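Local coordinates for YjeF-related protein (Enterococcus faecalis, PDB 2R3B) that probably repairs damaged, hydrated NAD(P)H by dehydrating the S-form of NAD(P)HX at the expense of ADP, which becomes AMP, at residues Val31-Arg35 / Phe244-Phe248; Val48-Arg54 / Val77-Asn83; Thr106-Glu110 / Gln137-Gln142; Leu131-Leu135 / Leu153-Phe159. One frame throughout, in Å; residues are numbered along the deposited sequence. Where two conformers were deposited one is given.

Interaction 1: Val31-Arg35 / Phe244-Phe248; sequences VITQR and FLAQF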
# COMPACT_ATOMS: atom_id res chain seq x y z
N VAL B 31 4.76 -20.19 -26.33
CA VAL B 31 5.80 -19.42 -25.60
C VAL B 31 5.90 -19.80 -24.12
O VAL B 31 7.01 -19.95 -23.59
CB VAL B 31 5.50 -17.89 -25.75
CG1 VAL B 31 6.42 -17.05 -24.83
CG2 VAL B 31 5.67 -17.47 -27.20
N ILE B 32 4.76 -19.93 -23.43
CA ILE B 32 4.77 -20.11 -21.99
C ILE B 32 4.96 -21.58 -21.71
O ILE B 32 4.05 -22.36 -21.91
CB ILE B 32 3.49 -19.62 -21.32
CG1 ILE B 32 3.27 -18.12 -21.65
CG2 ILE B 32 3.53 -19.89 -19.78
CD1 ILE B 32 1.92 -17.59 -21.18
N THR B 33 6.16 -21.94 -21.27
CA THR B 33 6.52 -23.31 -21.04
C THR B 33 6.40 -23.67 -19.55
O THR B 33 6.47 -22.80 -18.67
CB THR B 33 7.95 -23.58 -21.58
OG1 THR B 33 8.85 -22.60 -21.09
CG2 THR B 33 7.96 -23.54 -23.14
N GLN B 34 6.18 -24.94 -19.28
CA GLN B 34 6.25 -25.44 -17.91
C GLN B 34 7.68 -25.34 -17.42
O GLN B 34 8.59 -25.74 -18.10
CB GLN B 34 5.82 -26.90 -17.83
CG GLN B 34 4.34 -27.09 -17.71
CD GLN B 34 3.98 -28.56 -17.40
OE1 GLN B 34 2.82 -28.88 -17.15
NE2 GLN B 34 4.99 -29.46 -17.43
N ARG B 35 7.89 -24.81 -16.22
CA ARG B 35 9.23 -24.70 -15.68
C ARG B 35 9.78 -26.07 -15.29
O ARG B 35 9.09 -26.85 -14.62
CB ARG B 35 9.21 -23.82 -14.43
CG ARG B 35 8.83 -22.39 -14.71
CD ARG B 35 8.95 -21.49 -13.49
NE ARG B 35 8.99 -20.09 -13.91
CZ ARG B 35 9.19 -19.05 -13.11
NH1 ARG B 35 9.39 -19.21 -11.82
NH2 ARG B 35 9.23 -17.83 -13.63
N PHE B 244 9.06 -11.66 -20.13
CA PHE B 244 8.99 -12.76 -21.06
C PHE B 244 10.36 -13.08 -21.66
O PHE B 244 10.76 -14.24 -21.71
CB PHE B 244 7.96 -12.50 -22.16
CG PHE B 244 6.59 -13.03 -21.83
CD1 PHE B 244 6.02 -12.75 -20.58
CD2 PHE B 244 5.86 -13.76 -22.75
CE1 PHE B 244 4.75 -13.25 -20.25
CE2 PHE B 244 4.58 -14.25 -22.42
CZ PHE B 244 4.03 -13.99 -21.18
N LEU B 245 11.06 -12.05 -22.12
CA LEU B 245 12.40 -12.24 -22.72
C LEU B 245 13.40 -12.80 -21.70
O LEU B 245 14.38 -13.45 -22.05
CB LEU B 245 12.91 -10.96 -23.35
CG LEU B 245 12.19 -10.57 -24.64
CD1 LEU B 245 12.59 -9.16 -25.05
CD2 LEU B 245 12.49 -11.58 -25.77
N ALA B 246 13.14 -12.55 -20.42
CA ALA B 246 13.99 -13.04 -19.34
C ALA B 246 13.89 -14.55 -19.16
O ALA B 246 14.88 -15.17 -18.78
CB ALA B 246 13.65 -12.34 -18.03
N GLN B 247 12.73 -15.12 -19.50
CA GLN B 247 12.38 -16.49 -19.14
C GLN B 247 12.27 -17.45 -20.31
O GLN B 247 12.47 -18.65 -20.13
CB GLN B 247 10.98 -16.50 -18.54
CG GLN B 247 10.82 -15.90 -17.27
CD GLN B 247 9.37 -15.91 -16.94
OE1 GLN B 247 8.84 -16.93 -16.51
NE2 GLN B 247 8.70 -14.77 -17.13
N PHE B 248 11.88 -16.96 -21.48
CA PHE B 248 11.42 -17.83 -22.56
C PHE B 248 12.41 -17.81 -23.71
O PHE B 248 13.45 -17.18 -23.63
CB PHE B 248 10.00 -17.43 -22.96
CG PHE B 248 8.99 -17.56 -21.85
CD1 PHE B 248 8.88 -18.72 -21.13
CD2 PHE B 248 8.12 -16.49 -21.54
CE1 PHE B 248 7.96 -18.85 -20.12
CE2 PHE B 248 7.20 -16.60 -20.51
CZ PHE B 248 7.10 -17.75 -19.81
O HOH W 1 9.27 -19.54 -16.80

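Interaction 2: Val48-Arg54 / Val77-Asn83; sequences VLIGGNR and VITDVKN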
# COMPACT_ATOMS: atom_id res chain seq x y z
N VAL B 48 16.84 -5.67 -15.76
CA VAL B 48 17.05 -4.35 -15.24
C VAL B 48 16.09 -3.38 -15.95
O VAL B 48 16.07 -3.33 -17.19
CB VAL B 48 18.52 -3.88 -15.42
CG1 VAL B 48 18.67 -2.41 -14.94
CG2 VAL B 48 19.48 -4.78 -14.64
N LEU B 49 15.29 -2.66 -15.17
CA LEU B 49 14.31 -1.70 -15.69
C LEU B 49 14.82 -0.31 -15.38
O LEU B 49 15.16 -0.00 -14.23
CB LEU B 49 12.97 -1.93 -15.00
CG LEU B 49 12.39 -3.36 -14.98
CD1 LEU B 49 11.04 -3.35 -14.22
CD2 LEU B 49 12.23 -3.89 -16.40
N ILE B 50 14.88 0.56 -16.38
CA ILE B 50 15.47 1.88 -16.22
C ILE B 50 14.50 2.97 -16.64
O ILE B 50 14.04 2.98 -17.76
CB ILE B 50 16.75 1.99 -17.09
CG1 ILE B 50 17.66 0.79 -16.82
CG2 ILE B 50 17.44 3.35 -16.83
CD1 ILE B 50 18.94 0.74 -17.66
N GLY B 51 14.15 3.87 -15.70
CA GLY B 51 13.21 4.96 -16.00
C GLY B 51 12.72 5.59 -14.73
O GLY B 51 13.30 5.38 -13.67
N GLY B 52 11.65 6.36 -14.86
CA GLY B 52 11.05 7.03 -13.74
C GLY B 52 11.90 8.16 -13.21
O GLY B 52 12.67 8.00 -12.21
N ASN B 53 11.75 9.31 -13.82
CA ASN B 53 12.36 10.52 -13.29
C ASN B 53 11.51 11.01 -12.12
O ASN B 53 10.66 10.26 -11.62
CB ASN B 53 12.64 11.57 -14.37
CG ASN B 53 11.40 12.26 -14.86
OD1 ASN B 53 10.29 12.09 -14.32
ND2 ASN B 53 11.58 13.15 -15.85
N ARG B 54 11.71 12.23 -11.65
CA ARG B 54 11.02 12.70 -10.47
C ARG B 54 9.54 13.02 -10.66
O ARG B 54 8.78 13.00 -9.70
CB ARG B 54 11.78 13.86 -9.85
CG ARG B 54 13.09 13.35 -9.25
CD ARG B 54 13.73 14.35 -8.35
NE ARG B 54 14.19 15.47 -9.13
CZ ARG B 54 15.35 15.50 -9.77
NH1 ARG B 54 16.20 14.48 -9.69
NH2 ARG B 54 15.67 16.57 -10.47
N VAL B 77 15.69 -2.16 -10.45
CA VAL B 77 15.18 -0.94 -11.03
C VAL B 77 16.19 0.18 -10.82
O VAL B 77 16.55 0.49 -9.68
CB VAL B 77 13.80 -0.55 -10.47
CG1 VAL B 77 13.18 0.64 -11.25
CG2 VAL B 77 12.82 -1.77 -10.52
N ILE B 78 16.63 0.79 -11.92
CA ILE B 78 17.41 2.03 -11.88
C ILE B 78 16.45 3.19 -12.13
O ILE B 78 15.88 3.31 -13.21
CB ILE B 78 18.53 2.06 -12.95
CG1 ILE B 78 19.50 0.89 -12.79
CG2 ILE B 78 19.27 3.45 -12.95
CD1 ILE B 78 20.40 0.71 -14.04
N THR B 79 16.22 3.97 -11.10
CA THR B 79 15.20 5.00 -11.10
C THR B 79 15.59 6.06 -10.11
O THR B 79 16.44 5.85 -9.27
CB THR B 79 13.81 4.43 -10.74
OG1 THR B 79 12.84 5.47 -10.91
CG2 THR B 79 13.72 3.93 -9.29
N ASP B 80 15.01 7.25 -10.20
CA ASP B 80 15.36 8.28 -9.21
C ASP B 80 15.10 7.77 -7.80
O ASP B 80 14.09 7.13 -7.50
CB ASP B 80 14.59 9.56 -9.45
CG ASP B 80 15.22 10.75 -8.78
OD1 ASP B 80 15.05 10.91 -7.55
OD2 ASP B 80 15.86 11.56 -9.51
N VAL B 81 16.04 8.06 -6.91
CA VAL B 81 15.93 7.65 -5.50
C VAL B 81 14.61 8.09 -4.85
O VAL B 81 14.08 7.41 -3.95
CB VAL B 81 17.15 8.13 -4.69
CG1 VAL B 81 17.17 9.66 -4.67
CG2 VAL B 81 17.12 7.48 -3.34
N LYS B 82 14.07 9.19 -5.33
CA LYS B 82 12.72 9.66 -4.91
C LYS B 82 11.68 8.54 -4.99
O LYS B 82 10.76 8.48 -4.17
CB LYS B 82 12.30 10.84 -5.82
CG LYS B 82 10.90 11.42 -5.56
CD LYS B 82 10.52 12.55 -6.51
CE LYS B 82 9.13 13.13 -6.16
NZ LYS B 82 8.77 14.21 -7.09
N ASN B 83 11.81 7.69 -6.00
CA ASN B 83 10.80 6.67 -6.30
C ASN B 83 10.99 5.37 -5.55
O ASN B 83 10.12 4.49 -5.61
CB ASN B 83 10.75 6.41 -7.81
CG ASN B 83 10.45 7.68 -8.61
OD1 ASN B 83 9.57 8.46 -8.27
ND2 ASN B 83 11.23 7.90 -9.66
O HOH W 2 7.91 10.37 -9.40

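Interaction 3: Thr106-Glu110 / Gln137-Gln142; sequences TNVVE and QHQKQQ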
# COMPACT_ATOMS: atom_id res chain seq x y z
N THR B 106 26.06 0.65 -13.43
CA THR B 106 26.85 -0.03 -14.43
C THR B 106 27.01 -1.52 -14.13
O THR B 106 26.93 -2.35 -15.02
CB THR B 106 28.21 0.69 -14.56
OG1 THR B 106 27.96 2.06 -14.96
CG2 THR B 106 29.15 -0.02 -15.51
N ASN B 107 27.16 -1.86 -12.87
CA ASN B 107 27.29 -3.24 -12.44
C ASN B 107 26.03 -4.02 -12.74
O ASN B 107 26.09 -5.13 -13.29
CB ASN B 107 27.58 -3.26 -10.95
CG ASN B 107 28.13 -4.57 -10.46
OD1 ASN B 107 28.14 -5.60 -11.14
ND2 ASN B 107 28.64 -4.51 -9.25
N VAL B 108 24.89 -3.46 -12.36
CA VAL B 108 23.63 -4.17 -12.58
C VAL B 108 23.30 -4.29 -14.06
O VAL B 108 22.79 -5.32 -14.51
CB VAL B 108 22.44 -3.61 -11.73
CG1 VAL B 108 22.81 -3.58 -10.24
CG2 VAL B 108 21.97 -2.28 -12.19
N VAL B 109 23.60 -3.27 -14.85
CA VAL B 109 23.40 -3.40 -16.29
C VAL B 109 24.32 -4.47 -16.91
O VAL B 109 23.90 -5.25 -17.77
CB VAL B 109 23.61 -2.03 -16.99
CG1 VAL B 109 23.73 -2.23 -18.49
CG2 VAL B 109 22.50 -1.07 -16.59
N GLU B 110 25.56 -4.53 -16.44
CA GLU B 110 26.54 -5.52 -16.94
C GLU B 110 26.08 -6.97 -16.70
O GLU B 110 26.31 -7.84 -17.54
CB GLU B 110 27.88 -5.30 -16.27
CG GLU B 110 29.04 -5.98 -16.94
CD GLU B 110 29.20 -7.45 -16.57
OE1 GLU B 110 28.72 -7.90 -15.48
OE2 GLU B 110 29.85 -8.19 -17.38
N GLN B 137 27.20 0.55 -23.14
CA GLN B 137 27.49 -0.65 -22.35
C GLN B 137 26.89 -1.95 -22.90
O GLN B 137 27.30 -3.04 -22.55
CB GLN B 137 26.98 -0.43 -20.92
CG GLN B 137 27.67 -1.31 -19.95
CD GLN B 137 27.16 -1.19 -18.54
OE1 GLN B 137 26.68 -0.13 -18.11
NE2 GLN B 137 27.34 -2.26 -17.78
N HIS B 138 25.88 -1.83 -23.76
CA HIS B 138 25.11 -2.99 -24.24
C HIS B 138 25.98 -4.10 -24.81
O HIS B 138 26.85 -3.83 -25.63
CB HIS B 138 24.09 -2.53 -25.31
CG HIS B 138 23.23 -3.64 -25.86
ND1 HIS B 138 23.00 -3.80 -27.22
CD2 HIS B 138 22.50 -4.60 -25.25
CE1 HIS B 138 22.19 -4.82 -27.42
NE2 HIS B 138 21.87 -5.33 -26.24
N GLN B 139 25.66 -5.32 -24.41
CA GLN B 139 26.39 -6.52 -24.81
C GLN B 139 25.53 -7.31 -25.75
O GLN B 139 24.29 -7.31 -25.66
CB GLN B 139 26.72 -7.41 -23.60
CG GLN B 139 27.63 -6.77 -22.57
CD GLN B 139 27.60 -7.52 -21.28
OE1 GLN B 139 27.94 -8.69 -21.24
NE2 GLN B 139 27.22 -6.87 -20.22
N LYS B 140 26.21 -8.01 -26.65
CA LYS B 140 25.53 -8.63 -27.77
C LYS B 140 24.43 -9.57 -27.32
O LYS B 140 23.37 -9.62 -27.94
CB LYS B 140 26.53 -9.39 -28.63
CG LYS B 140 25.97 -9.84 -29.96
CD LYS B 140 27.05 -10.53 -30.79
CE LYS B 140 26.46 -11.24 -32.01
NZ LYS B 140 25.91 -10.27 -33.02
N GLN B 141 24.67 -10.31 -26.25
CA GLN B 141 23.71 -11.32 -25.81
C GLN B 141 22.51 -10.78 -25.01
O GLN B 141 21.59 -11.53 -24.69
CB GLN B 141 24.40 -12.40 -25.00
CG GLN B 141 24.72 -12.06 -23.53
CD GLN B 141 25.85 -11.09 -23.37
OE1 GLN B 141 26.58 -10.78 -24.32
NE2 GLN B 141 26.01 -10.57 -22.14
N GLN B 142 22.54 -9.51 -24.65
CA GLN B 142 21.50 -8.91 -23.84
C GLN B 142 20.36 -8.38 -24.71
O GLN B 142 20.58 -7.69 -25.70
CB GLN B 142 22.06 -7.72 -23.06
CG GLN B 142 23.06 -8.06 -22.00
CD GLN B 142 23.59 -6.83 -21.34
OE1 GLN B 142 23.98 -5.85 -22.02
NE2 GLN B 142 23.64 -6.85 -19.99
O HOH W 3 28.72 -10.16 -18.98

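Interaction 4: Leu131-Leu135 / Leu153-Phe159; sequences LKMVL and LFSQGNF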
# COMPACT_ATOMS: atom_id res chain seq x y z
N LEU B 131 20.75 6.98 -21.00
CA LEU B 131 20.57 6.28 -22.29
C LEU B 131 21.91 6.05 -23.01
O LEU B 131 22.20 4.96 -23.47
CB LEU B 131 19.62 7.05 -23.22
CG LEU B 131 19.38 6.44 -24.60
CD1 LEU B 131 18.78 5.05 -24.47
CD2 LEU B 131 18.47 7.33 -25.44
N LYS B 132 22.73 7.09 -23.11
CA LYS B 132 24.04 6.90 -23.75
C LYS B 132 24.88 5.85 -23.04
O LYS B 132 25.53 5.06 -23.70
CB LYS B 132 24.85 8.18 -23.73
CG LYS B 132 24.34 9.28 -24.58
CD LYS B 132 25.35 10.41 -24.54
CE LYS B 132 24.77 11.76 -24.76
NZ LYS B 132 25.89 12.73 -24.49
N MSE B 133 24.91 5.88 -21.69
CA MSE B 133 25.69 4.90 -20.94
C MSE B 133 25.20 3.51 -21.26
O MSE B 133 25.98 2.61 -21.52
CB MSE B 133 25.63 5.17 -19.42
CG MSE B 133 26.35 6.44 -19.01
SE MSE B 133 26.15 6.83 -17.12
CE MSE B 133 26.77 5.26 -16.47
N VAL B 134 23.88 3.33 -21.29
CA VAL B 134 23.31 2.01 -21.55
C VAL B 134 23.57 1.53 -22.95
O VAL B 134 23.90 0.37 -23.17
CB VAL B 134 21.78 2.00 -21.27
CG1 VAL B 134 21.11 0.76 -21.89
CG2 VAL B 134 21.54 2.11 -19.78
N LEU B 135 23.41 2.42 -23.92
CA LEU B 135 23.69 2.05 -25.29
C LEU B 135 25.17 1.70 -25.44
O LEU B 135 25.50 0.77 -26.14
CB LEU B 135 23.34 3.18 -26.25
CG LEU B 135 21.84 3.45 -26.40
CD1 LEU B 135 21.63 4.73 -27.21
CD2 LEU B 135 21.16 2.29 -27.04
N LEU B 153 14.61 10.12 -27.48
CA LEU B 153 16.03 10.47 -27.28
C LEU B 153 16.95 9.73 -28.24
O LEU B 153 17.97 10.27 -28.71
CB LEU B 153 16.45 10.16 -25.85
CG LEU B 153 15.81 11.03 -24.76
CD1 LEU B 153 16.31 10.61 -23.37
CD2 LEU B 153 16.01 12.54 -25.00
N PHE B 154 16.62 8.46 -28.51
CA PHE B 154 17.41 7.65 -29.42
C PHE B 154 17.41 8.29 -30.81
O PHE B 154 18.45 8.39 -31.45
CB PHE B 154 16.91 6.20 -29.51
CG PHE B 154 17.68 5.37 -30.48
CD1 PHE B 154 17.29 5.31 -31.83
CD2 PHE B 154 18.83 4.70 -30.10
CE1 PHE B 154 18.04 4.58 -32.76
CE2 PHE B 154 19.58 3.96 -31.04
CZ PHE B 154 19.19 3.89 -32.35
N SER B 155 16.23 8.72 -31.24
CA SER B 155 16.07 9.28 -32.58
C SER B 155 16.71 10.67 -32.69
O SER B 155 17.31 11.01 -33.71
CB SER B 155 14.59 9.34 -32.95
OG SER B 155 13.93 10.43 -32.34
N GLN B 156 16.60 11.46 -31.64
CA GLN B 156 17.23 12.78 -31.60
C GLN B 156 18.74 12.76 -31.43
O GLN B 156 19.40 13.75 -31.75
CB GLN B 156 16.62 13.60 -30.48
CG GLN B 156 15.15 13.90 -30.68
CD GLN B 156 14.50 14.61 -29.49
OE1 GLN B 156 15.07 14.70 -28.40
NE2 GLN B 156 13.30 15.13 -29.72
N GLY B 157 19.31 11.66 -30.96
CA GLY B 157 20.72 11.63 -30.59
C GLY B 157 21.55 11.02 -31.67
O GLY B 157 22.73 10.70 -31.48
N ASN B 158 20.89 10.82 -32.80
CA ASN B 158 21.47 10.18 -33.96
C ASN B 158 22.40 9.01 -33.62
O ASN B 158 23.46 8.86 -34.20
CB ASN B 158 22.13 11.26 -34.84
CG ASN B 158 21.08 12.19 -35.48
OD1 ASN B 158 20.21 11.74 -36.22
ND2 ASN B 158 21.16 13.49 -35.16
N PHE B 159 21.96 8.16 -32.69
CA PHE B 159 22.75 6.99 -32.30
C PHE B 159 22.75 5.94 -33.35
O PHE B 159 21.87 5.92 -34.23
CB PHE B 159 22.17 6.31 -31.07
CG PHE B 159 22.17 7.16 -29.87
CD1 PHE B 159 23.30 7.26 -29.09
CD2 PHE B 159 21.04 7.83 -29.50
CE1 PHE B 159 23.29 8.04 -27.95
CE2 PHE B 159 21.02 8.61 -28.36
CZ PHE B 159 22.15 8.72 -27.59

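Interaction 1: Val31-Arg35 / Phe244-Phe248
Gln247 OE1 is gripped twice from the side of Arg35. Arg35 NH2 reaches it directly at 3.0 Å in a nearly straight bond (165°), and water 1 donates to Gln247 OE1 at 2.7 Å and accepts from Arg35 NE, a second and indirect link. In this ribokinase-like fold the pair ties the end of helix 233-247 to the loop that follows helix 25-31. OE1 lies in the guanidinium plane, whereas NH2 stands well above the carbonyl plane of the amide, because the two flat groups are almost perpendicular (88°). Each has a second hold: Gln247 NE2 donates to Ser70 O, and Arg35 NH1 to Pro226 O of the second subunit, so the contact lies beside a subunit interface.

Deeper in, the packing is apolar. Val31 points CG1 anti to its backbone N (chi1 171°), which brings the methyl to 3.7 Å from Phe248 CD2 and 3.9 Å from Phe244 CD2. Ile32 slants across, its CG1 against Phe244 and its CA over the face of the Phe248 ring in a CH-pi contact. Val31 O lies over that same face toward the rim, 3.3 Å from Phe248 CD1, while Gln247 CB covers the opposite face.

Interaction 2: Val48-Arg54 / Val77-Asn83
Arg54 and Asp80 meet in a salt bridge just beyond the ends of two parallel strands, 46-50 and 74-78, which with helix 57-70 form a beta-alpha-beta unit. Taken outward along Arg54, CB rests against Lys82 CD, CG passes 3.3 Å from Asp80 OD2, and CD still runs beside the carboxylate. The chain then bends at chi3 (-69°), which turns the guanidinium back so that NH1 reaches OD2 at 2.9 Å. That bond is angled (135° at the hydrogen); it meets OD2 on its syn side but tilted out of the carboxylate plane, with guanidinium and carboxylate planes well rotated from each other. Asp80 OD1 is occupied too: its anti lone pair takes the backbone N-H of Lys82, an Asx turn that steadies the acid.

Between the strands the ladder is regular, with Ile78 N bonded to Leu49 O and Gly51 N to Ile78 O. On the face with Ile50, Ile78 CD1 packs against Val48 CG1 at 3.7 Å and Ile50 CG1 at 3.9 Å. Past the strands, Thr79 OG1 lies 2.8 Å from both Gly51 O and Gly52 O, its one proton within reach of either, and Asp80 N donates to Gly52 O at 3.2 Å. Asn53 O takes Asn83 ND2 at 3.1 Å. The extended Lys82 places NZ 2.9 Å from Arg54 O and also bonds His84 of the third subunit.

Side-chain and backbone donors from 79-83 thus converge on the carbonyls of the Gly51-Gly52 turn and the two residues after it, near Gly122 and Ala59, which are predicted to bind substrate.

Interaction 3: Thr106-Glu110 / Gln137-Gln142
Gln137 lays its amide against the helix carrying Thr106 and Val109, and here the side chains are closely fitted. With CG anti to the backbone N (chi1 -158°) and the chain extended beyond it, the amide reaches back to helix 102-111: NE2 donates to Thr106 O at 2.8 Å, almost straight (169°), while Val109 CG1 presses on CD at 3.6 Å. Thr106 O already receives the helical N-H of Glu110, so it carries two donors. Gln137 was modelled in two conformers, so the bond belongs to the one described here.

Gln142, which is buried, completes the packed part a step farther along. Its NE2 meets Val109 O at 2.7 Å, coming in nearly end-on to the carbonyl, and also donates to Ala112 O. Gln142 OE1 takes the backbone N-H of Gln139, which braces the type I turn from Gln139 to Gln142.

Toward solvent the fit loosens. Gln139 NE2 lies in the carbonyl plane of Glu110 O, on a lone pair, at 3.0 Å. The Glu110 carboxylate, however, meets this loop through water 3, which donates both to Glu110 OE2 and to Gln139 OE1. A magnesium ion sits about 4 Å from the nearest atom of the Glu110 side chain.

Two neutral amides, of Gln142 and Gln139, thus serve Val109 O and Glu110 O near the C-terminal end of helix 102-111, whereas Gln137 is an extra donor on a carbonyl already used in the helix. The carboxylate of Glu110 is reached through water, and the magnesium ion nearby would probably stabilise its charge.

Interaction 4: Leu131-Leu135 / Leu153-Phe159
Leu135 sets its CD1 methyl over the ring of Phe159, close to the normal (12°) and 3.6 Å from the centroid, a CH-pi contact that gives the interface its centre. The two side chains are roughly perpendicular, so a branch end of the leucine, rather than its flank, meets the face. Gly157 O lies over the opposite face toward the rim, leaving the ring clasped between a methyl of helix 125-137 and the carbonyl of its own turn.

Lys132 approaches the same ring differently. Its CG comes in at the edge, near the plane, 3.7 Å from Phe159 CE1, and the rest of the extended lysine chain leads away, so only its aliphatic base packs. Leu131 spans two neighbours. With CG anti to the backbone N (chi1 178°), its CD2 is carried across to Leu153 CB at 3.5 Å and also lies 4.1 Å from Phe159 CE2. The Phe154 ring turns its edge to Leu135, with CD2 at 4.0 Å from Leu135 CD1, and it has an edge-to-face partner in Phe169.

Helix 125-137 thus offers Leu131 and Leu135, one turn apart, with Lys132 beside them on the exposed rim. Leu153 comes within about 6 Å (nearest side-chain atoms) of Gly122, a predicted NAD(P)HX-binding residue. Helix 125-137 leads from strand 114-117 to 143-147, and helix 149-156 from 143-147 to 167-170; neighbouring crossover helices on one side of the sheet, here with the loop after the second supplying Phe159, belong to the Rossmann-like core of the ribokinase-like fold.

In the fold
Interactions 2, 3 and 4 adjoin one another in the parallel half of the sheet. Interaction 2 is buried, a strand ladder ending in a salt bridge; its Ile50 and Ile78 pack on Val109 of interaction 3, and Ile50 CD1 on Val134 of interaction 4. The other three are partly buried. Helix 125-137 links two of them: interaction 4 uses its flank, with apolar side chains and rings, while interaction 3 sets glutamine amides, at and just after its end, on helix carbonyls. Interaction 1, closing a much longer stretch of chain, touches none of them; it mixes aromatic and polar packing and borders the second subunit, whereas the Lys82 tip of interaction 2 reaches the third.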